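Local coordinates for protein similar to metal-dependent hydrolase (Staphylococcus aureus subsp. aureus Mu50, PDB 3ESH) that is probably a metal-dependent hydrolase of the metallo-beta-lactamase superfamily, although its substrate is not known, at residues S7-M18 and Q43-Q54. Residues are numbered along the deposited sequence; the frame is centred on the assembly and turned at random.
Sequences SIHYLNGGNTKM and QINLPTHPILIQ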
ATOM      1  N   SER A   7     -37.477  15.066   9.303  1.00 52.40           N
ATOM      2  CA  SER A   7     -37.473  15.690  10.613  1.00 50.86           C
ATOM      3  C   SER A   7     -36.232  15.195  11.387  1.00 50.06           C
ATOM      4  O   SER A   7     -35.952  13.999  11.433  1.00 49.84           O
ATOM      5  CB  SER A   7     -38.763  15.337  11.347  1.00 50.19           C
ATOM      6  OG  SER A   7     -38.897  16.102  12.528  1.00 52.29           O
ATOM      7  N   ILE A   8     -35.490  16.119  11.987  1.00 48.28           N
ATOM      8  CA  ILE A   8     -34.280  15.763  12.722  1.00 46.67           C
ATOM      9  C   ILE A   8     -34.334  16.249  14.169  1.00 46.72           C
ATOM     10  O   ILE A   8     -34.667  17.399  14.411  1.00 46.61           O
ATOM     11  CB  ILE A   8     -33.028  16.385  12.058  1.00 47.50           C
ATOM     12  CG1 ILE A   8     -32.859  15.857  10.628  1.00 46.68           C
ATOM     13  CG2 ILE A   8     -31.801  16.071  12.881  1.00 48.75           C
ATOM     14  CD1 ILE A   8     -32.515  14.390  10.547  1.00 47.42           C
ATOM     15  N   HIS A   9     -34.005  15.374  15.118  1.00 47.62           N
ATOM     16  CA  HIS A   9     -33.996  15.724  16.536  1.00 49.26           C
ATOM     17  C   HIS A   9     -32.873  15.013  17.267  1.00 49.12           C
ATOM     18  O   HIS A   9     -32.252  14.102  16.729  1.00 49.17           O
ATOM     19  CB  HIS A   9     -35.310  15.342  17.216  1.00 49.69           C
ATOM     20  CG  HIS A   9     -36.512  16.010  16.632  1.00 51.46           C
ATOM     21  ND1 HIS A   9     -37.323  15.402  15.700  1.00 52.29           N
ATOM     22  CD2 HIS A   9     -37.015  17.252  16.820  1.00 51.28           C
ATOM     23  CE1 HIS A   9     -38.277  16.240  15.337  1.00 53.25           C
ATOM     24  NE2 HIS A   9     -38.113  17.370  16.000  1.00 53.47           N
ATOM     25  N   TYR A  10     -32.618  15.425  18.500  1.00 49.52           N
ATOM     26  CA  TYR A  10     -31.586  14.790  19.299  1.00 50.09           C
ATOM     27  C   TYR A  10     -32.212  14.075  20.503  1.00 48.82           C
ATOM     28  O   TYR A  10     -33.300  14.440  20.955  1.00 49.70           O
ATOM     29  CB  TYR A  10     -30.531  15.819  19.740  1.00 51.20           C
ATOM     30  CG  TYR A  10     -31.033  16.952  20.602  1.00 54.16           C
ATOM     31  CD1 TYR A  10     -31.407  16.734  21.930  1.00 55.71           C
ATOM     32  CD2 TYR A  10     -31.114  18.249  20.101  1.00 55.48           C
ATOM     33  CE1 TYR A  10     -31.848  17.787  22.738  1.00 57.10           C
ATOM     34  CE2 TYR A  10     -31.551  19.307  20.896  1.00 56.73           C
ATOM     35  CZ  TYR A  10     -31.918  19.074  22.214  1.00 57.25           C
ATOM     36  OH  TYR A  10     -32.351  20.126  23.001  1.00 56.02           O
ATOM     37  N   LEU A  11     -31.528  13.046  20.999  1.00 46.51           N
ATOM     38  CA  LEU A  11     -32.008  12.271  22.134  1.00 44.28           C
ATOM     39  C   LEU A  11     -30.935  12.221  23.223  1.00 44.49           C
ATOM     40  O   LEU A  11     -29.753  11.993  22.942  1.00 44.18           O
ATOM     41  CB  LEU A  11     -32.337  10.852  21.689  1.00 42.55           C
ATOM     42  CG  LEU A  11     -33.138  10.682  20.403  1.00 41.69           C
ATOM     43  CD1 LEU A  11     -33.050   9.231  19.929  1.00 39.58           C
ATOM     44  CD2 LEU A  11     -34.591  11.105  20.634  1.00 41.38           C
ATOM     45  N   ASN A  12     -31.359  12.421  24.466  1.00 43.64           N
ATOM     46  CA  ASN A  12     -30.461  12.417  25.608  1.00 42.72           C
ATOM     47  C   ASN A  12     -29.991  10.998  25.941  1.00 41.32           C
ATOM     48  O   ASN A  12     -30.628  10.291  26.730  1.00 41.16           O
ATOM     49  CB  ASN A  12     -31.182  13.007  26.815  1.00 43.87           C
ATOM     50  CG  ASN A  12     -30.238  13.448  27.896  1.00 45.25           C
ATOM     51  OD1 ASN A  12     -29.340  12.711  28.289  1.00 47.27           O
ATOM     52  ND2 ASN A  12     -30.437  14.663  28.396  1.00 47.12           N
ATOM     53  N   GLY A  13     -28.876  10.589  25.349  1.00 39.63           N
ATOM     54  CA  GLY A  13     -28.337   9.269  25.603  1.00 37.68           C
ATOM     55  C   GLY A  13     -27.293   9.282  26.699  1.00 38.15           C
ATOM     56  O   GLY A  13     -26.535   8.325  26.863  1.00 36.99           O
ATOM     57  N   GLY A  14     -27.254  10.378  27.448  1.00 38.48           N
ATOM     58  CA  GLY A  14     -26.302  10.504  28.537  1.00 39.06           C
ATOM     59  C   GLY A  14     -25.200  11.498  28.237  1.00 38.89           C
ATOM     60  O   GLY A  14     -25.327  12.340  27.350  1.00 39.23           O
ATOM     61  N   ASN A  15     -24.107  11.398  28.979  1.00 40.10           N
ATOM     62  CA  ASN A  15     -22.975  12.292  28.790  1.00 43.21           C
ATOM     63  C   ASN A  15     -21.696  11.686  29.368  1.00 43.40           C
ATOM     64  O   ASN A  15     -21.733  10.727  30.132  1.00 44.10           O
ATOM     65  CB  ASN A  15     -23.232  13.632  29.489  1.00 43.91           C
ATOM     66  CG  ASN A  15     -23.045  13.539  30.999  1.00 44.94           C
ATOM     67  OD1 ASN A  15     -23.839  12.898  31.696  1.00 46.11           O
ATOM     68  ND2 ASN A  15     -21.977  14.153  31.506  1.00 43.70           N
ATOM     69  N   THR A  16     -20.567  12.282  29.000  1.00 43.44           N
ATOM     70  CA  THR A  16     -19.263  11.850  29.478  1.00 43.45           C
ATOM     71  C   THR A  16     -18.364  13.077  29.627  1.00 43.48           C
ATOM     72  O   THR A  16     -18.540  14.066  28.931  1.00 43.39           O
ATOM     73  CB  THR A  16     -18.587  10.872  28.486  1.00 43.38           C
ATOM     74  OG1 THR A  16     -18.348  11.545  27.240  1.00 44.77           O
ATOM     75  CG2 THR A  16     -19.462   9.653  28.253  1.00 41.08           C
ATOM     76  N   LYS A  17     -17.421  13.015  30.557  1.00 43.05           N
ATOM     77  CA  LYS A  17     -16.493  14.108  30.751  1.00 42.42           C
ATOM     78  C   LYS A  17     -15.115  13.555  30.406  1.00 42.32           C
ATOM     79  O   LYS A  17     -14.593  12.685  31.108  1.00 43.04           O
ATOM     80  CB  LYS A  17     -16.549  14.630  32.195  1.00 43.32           C
ATOM     81  CG  LYS A  17     -17.859  15.361  32.537  1.00 43.10           C
ATOM     82  CD  LYS A  17     -17.723  16.324  33.736  1.00 47.22           C
ATOM     83  CE  LYS A  17     -17.853  15.638  35.086  1.00 47.96           C
ATOM     84  NZ  LYS A  17     -19.259  15.183  35.329  1.00 49.51           N
HETATM   85  N   MSE A  18     -14.557  14.042  29.296  1.00 41.49           N
HETATM   86  CA  MSE A  18     -13.255  13.606  28.825  1.00 39.80           C
HETATM   87  C   MSE A  18     -12.231  14.710  29.011  1.00 39.10           C
HETATM   88  O   MSE A  18     -12.576  15.882  28.964  1.00 39.39           O
HETATM   89  CB  MSE A  18     -13.330  13.235  27.342  1.00 41.61           C
HETATM   90  CG  MSE A  18     -14.282  12.134  26.983  1.00 42.64           C
HETATM   91 SE   MSE A  18     -13.896  10.544  27.957  1.00 44.54          SE
HETATM   92  CE  MSE A  18     -15.492  10.536  28.995  1.00 42.72           C
ATOM     93  N   GLN A  43     -11.309  18.290  32.554  1.00 39.37           N
ATOM     94  CA  GLN A  43     -12.324  17.560  31.809  1.00 39.06           C
ATOM     95  C   GLN A  43     -13.335  18.517  31.212  1.00 39.17           C
ATOM     96  O   GLN A  43     -13.729  19.475  31.871  1.00 41.70           O
ATOM     97  CB  GLN A  43     -13.084  16.602  32.730  1.00 41.17           C
ATOM     98  CG  GLN A  43     -12.236  15.793  33.702  1.00 42.89           C
ATOM     99  CD  GLN A  43     -13.085  14.936  34.634  1.00 44.67           C
ATOM    100  OE1 GLN A  43     -13.860  15.456  35.438  1.00 45.13           O
ATOM    101  NE2 GLN A  43     -12.951  13.618  34.519  1.00 43.32           N
ATOM    102  N   ILE A  44     -13.753  18.266  29.970  1.00 37.49           N
ATOM    103  CA  ILE A  44     -14.776  19.095  29.337  1.00 36.60           C
ATOM    104  C   ILE A  44     -16.005  18.206  29.222  1.00 38.29           C
ATOM    105  O   ILE A  44     -15.878  16.988  29.100  1.00 39.74           O
ATOM    106  CB  ILE A  44     -14.367  19.608  27.938  1.00 35.75           C
ATOM    107  CG1 ILE A  44     -14.321  18.455  26.940  1.00 33.56           C
ATOM    108  CG2 ILE A  44     -13.030  20.353  28.036  1.00 32.28           C
ATOM    109  CD1 ILE A  44     -14.172  18.891  25.493  1.00 33.66           C
ATOM    110  N   ASN A  45     -17.190  18.806  29.266  1.00 40.20           N
ATOM    111  CA  ASN A  45     -18.426  18.050  29.211  1.00 41.87           C
ATOM    112  C   ASN A  45     -18.868  17.711  27.804  1.00 41.87           C
ATOM    113  O   ASN A  45     -19.084  18.601  26.981  1.00 42.57           O
ATOM    114  CB  ASN A  45     -19.545  18.809  29.916  1.00 43.33           C
ATOM    115  CG  ASN A  45     -20.756  17.947  30.146  1.00 45.29           C
ATOM    116  OD1 ASN A  45     -20.680  16.941  30.852  1.00 46.17           O
ATOM    117  ND2 ASN A  45     -21.885  18.322  29.542  1.00 47.25           N
ATOM    118  N   LEU A  46     -19.025  16.415  27.538  1.00 40.07           N
ATOM    119  CA  LEU A  46     -19.438  15.949  26.228  1.00 38.15           C
ATOM    120  C   LEU A  46     -20.699  15.103  26.229  1.00 38.75           C
ATOM    121  O   LEU A  46     -20.664  13.917  26.566  1.00 41.31           O
ATOM    122  CB  LEU A  46     -18.327  15.132  25.565  1.00 37.22           C
ATOM    123  CG  LEU A  46     -17.006  15.800  25.176  1.00 34.61           C
ATOM    124  CD1 LEU A  46     -16.067  14.719  24.703  1.00 35.19           C
ATOM    125  CD2 LEU A  46     -17.218  16.852  24.087  1.00 33.39           C
ATOM    126  N   PRO A  47     -21.837  15.702  25.852  1.00 38.03           N
ATOM    127  CA  PRO A  47     -23.076  14.932  25.819  1.00 36.01           C
ATOM    128  C   PRO A  47     -22.920  13.793  24.797  1.00 34.64           C
ATOM    129  O   PRO A  47     -22.146  13.905  23.842  1.00 32.50           O
ATOM    130  CB  PRO A  47     -24.116  15.946  25.335  1.00 35.31           C
ATOM    131  CG  PRO A  47     -23.571  17.240  25.807  1.00 39.38           C
ATOM    132  CD  PRO A  47     -22.088  17.122  25.567  1.00 38.31           C
ATOM    133  N   THR A  48     -23.649  12.705  25.016  1.00 33.45           N
ATOM    134  CA  THR A  48     -23.657  11.589  24.079  1.00 34.48           C
ATOM    135  C   THR A  48     -25.139  11.505  23.687  1.00 34.07           C
ATOM    136  O   THR A  48     -25.889  10.679  24.208  1.00 34.19           O
ATOM    137  CB  THR A  48     -23.186  10.276  24.741  1.00 34.66           C
ATOM    138  OG1 THR A  48     -24.051   9.956  25.845  1.00 36.79           O
ATOM    139  CG2 THR A  48     -21.755  10.411  25.251  1.00 35.66           C
ATOM    140  N   HIS A  49     -25.546  12.400  22.787  1.00 34.23           N
ATOM    141  CA  HIS A  49     -26.937  12.500  22.340  1.00 34.65           C
ATOM    142  C   HIS A  49     -27.200  11.984  20.923  1.00 35.34           C
ATOM    143  O   HIS A  49     -26.903  12.654  19.937  1.00 35.79           O
ATOM    144  CB  HIS A  49     -27.422  13.957  22.421  1.00 35.41           C
ATOM    145  CG  HIS A  49     -27.441  14.530  23.808  1.00 37.70           C
ATOM    146  ND1 HIS A  49     -27.328  13.760  24.943  1.00 37.60           N
ATOM    147  CD2 HIS A  49     -27.556  15.812  24.233  1.00 36.05           C
ATOM    148  CE1 HIS A  49     -27.367  14.543  26.012  1.00 36.56           C
ATOM    149  NE2 HIS A  49     -27.504  15.790  25.607  1.00 36.92           N
ATOM    150  N   PRO A  50     -27.775  10.782  20.802  1.00 36.24           N
ATOM    151  CA  PRO A  50     -28.042  10.269  19.457  1.00 36.03           C
ATOM    152  C   PRO A  50     -28.932  11.191  18.627  1.00 35.75           C
ATOM    153  O   PRO A  50     -29.682  11.992  19.165  1.00 33.92           O
ATOM    154  CB  PRO A  50     -28.679   8.918  19.738  1.00 34.49           C
ATOM    155  CG  PRO A  50     -27.929   8.475  20.961  1.00 34.80           C
ATOM    156  CD  PRO A  50     -27.971   9.731  21.813  1.00 34.86           C
ATOM    157  N   ILE A  51     -28.842  11.066  17.307  1.00 36.63           N
ATOM    158  CA  ILE A  51     -29.622  11.893  16.405  1.00 37.78           C
ATOM    159  C   ILE A  51     -30.777  11.120  15.795  1.00 39.61           C
ATOM    160  O   ILE A  51     -30.569  10.188  15.020  1.00 39.64           O
ATOM    161  CB  ILE A  51     -28.720  12.456  15.281  1.00 37.68           C
ATOM    162  CG1 ILE A  51     -27.615  13.312  15.905  1.00 35.93           C
ATOM    163  CG2 ILE A  51     -29.548  13.253  14.273  1.00 33.48           C
ATOM    164  CD1 ILE A  51     -26.622  13.879  14.914  1.00 37.27           C
ATOM    165  N   LEU A  52     -31.997  11.516  16.146  1.00 41.03           N
ATOM    166  CA  LEU A  52     -33.201  10.872  15.617  1.00 42.08           C
ATOM    167  C   LEU A  52     -33.557  11.453  14.258  1.00 43.18           C
ATOM    168  O   LEU A  52     -33.749  12.659  14.121  1.00 43.51           O
ATOM    169  CB  LEU A  52     -34.381  11.067  16.569  1.00 43.06           C
ATOM    170  CG  LEU A  52     -35.748  10.578  16.061  1.00 44.31           C
ATOM    171  CD1 LEU A  52     -35.672   9.098  15.713  1.00 43.07           C
ATOM    172  CD2 LEU A  52     -36.817  10.819  17.121  1.00 42.90           C
ATOM    173  N   ILE A  53     -33.636  10.588  13.254  1.00 43.49           N
ATOM    174  CA  ILE A  53     -33.982  11.015  11.901  1.00 44.23           C
ATOM    175  C   ILE A  53     -35.269  10.339  11.468  1.00 45.05           C
ATOM    176  O   ILE A  53     -35.333   9.108  11.437  1.00 47.05           O
ATOM    177  CB  ILE A  53     -32.922  10.608  10.869  1.00 44.57           C
ATOM    178  CG1 ILE A  53     -31.555  11.180  11.247  1.00 43.52           C
ATOM    179  CG2 ILE A  53     -33.356  11.064   9.488  1.00 43.85           C
ATOM    180  CD1 ILE A  53     -30.466  10.817  10.259  1.00 42.57           C
ATOM    181  N   GLN A  54     -36.283  11.127  11.124  1.00 45.66           N
ATOM    182  CA  GLN A  54     -37.558  10.567  10.679  1.00 47.70           C
ATOM    183  C   GLN A  54     -37.916  10.989   9.266  1.00 47.72           C
ATOM    184  O   GLN A  54     -38.089  12.167   8.996  1.00 47.82           O
ATOM    185  CB  GLN A  54     -38.691  10.977  11.630  1.00 46.33           C
ATOM    186  CG  GLN A  54     -38.627  10.313  12.985  1.00 47.94           C
ATOM    187  CD  GLN A  54     -39.717  10.769  13.933  1.00 48.19           C
ATOM    188  OE1 GLN A  54     -39.692  11.890  14.442  1.00 49.29           O
ATOM    189  NE2 GLN A  54     -40.685   9.897  14.174  1.00 49.42           N
TER
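Ser7 and Gln54 bond through both their backbone N-H and C=O groups, the nearly straight Gln54 N to Ser7 O bond measuring 2.9 Å. His9 and Leu52 repeat the exchange, and Leu11 N reaches Pro50 O at 2.8 Å; proline, which has no N-H to give, fits a position whose carbonyl is the bonding group. Beyond the loop a second antiparallel pairing begins, with Thr16 and Leu46, then Met18 and Ile44, bonded both ways. The Asn15 amide adds a weak bond from ND2 to Asn45 OD1 (3.1 Å), the two amide planes 47° apart, while its OD1 accepts from Asp82 N. Lys17 lays CG against the same Asn45 oxygen and bends near its end (chi3 -83°), carrying NZ away to a salt bridge with Asp82.

The two segments thus pair antiparallel from the edge region of one sheet of the αβ/βα metallo-beta-lactamase sandwich, through strands 6-10 and 51-54, into a separate two-stranded antiparallel sheet, 15-19 with 43-47. In the link, Asn12 OD1 accepts from Gly14 N, an Asx turn, and Thr48 N bonds to Gly14 O at 2.9 Å. Gly13 is packed where a CB would collide with Thr48 O and Pro50 CD, and Gly14 has a positive phi of 109° that glycine tolerates easily. The His49 ring lies alongside the Asn12 amide, CE1 3.5 Å from OD1, with Pro47 CB over one face.

Apolar branches fill the flanks. Ile8 and Ile53 lie side by side, CD1 against CG1, beside Ile194 of strand 190-196 in the facing sheet; on the face carrying Leu52, Leu11 CG comes in from the loop to Leu52 CB at 4.0 Å, near helix 87-92.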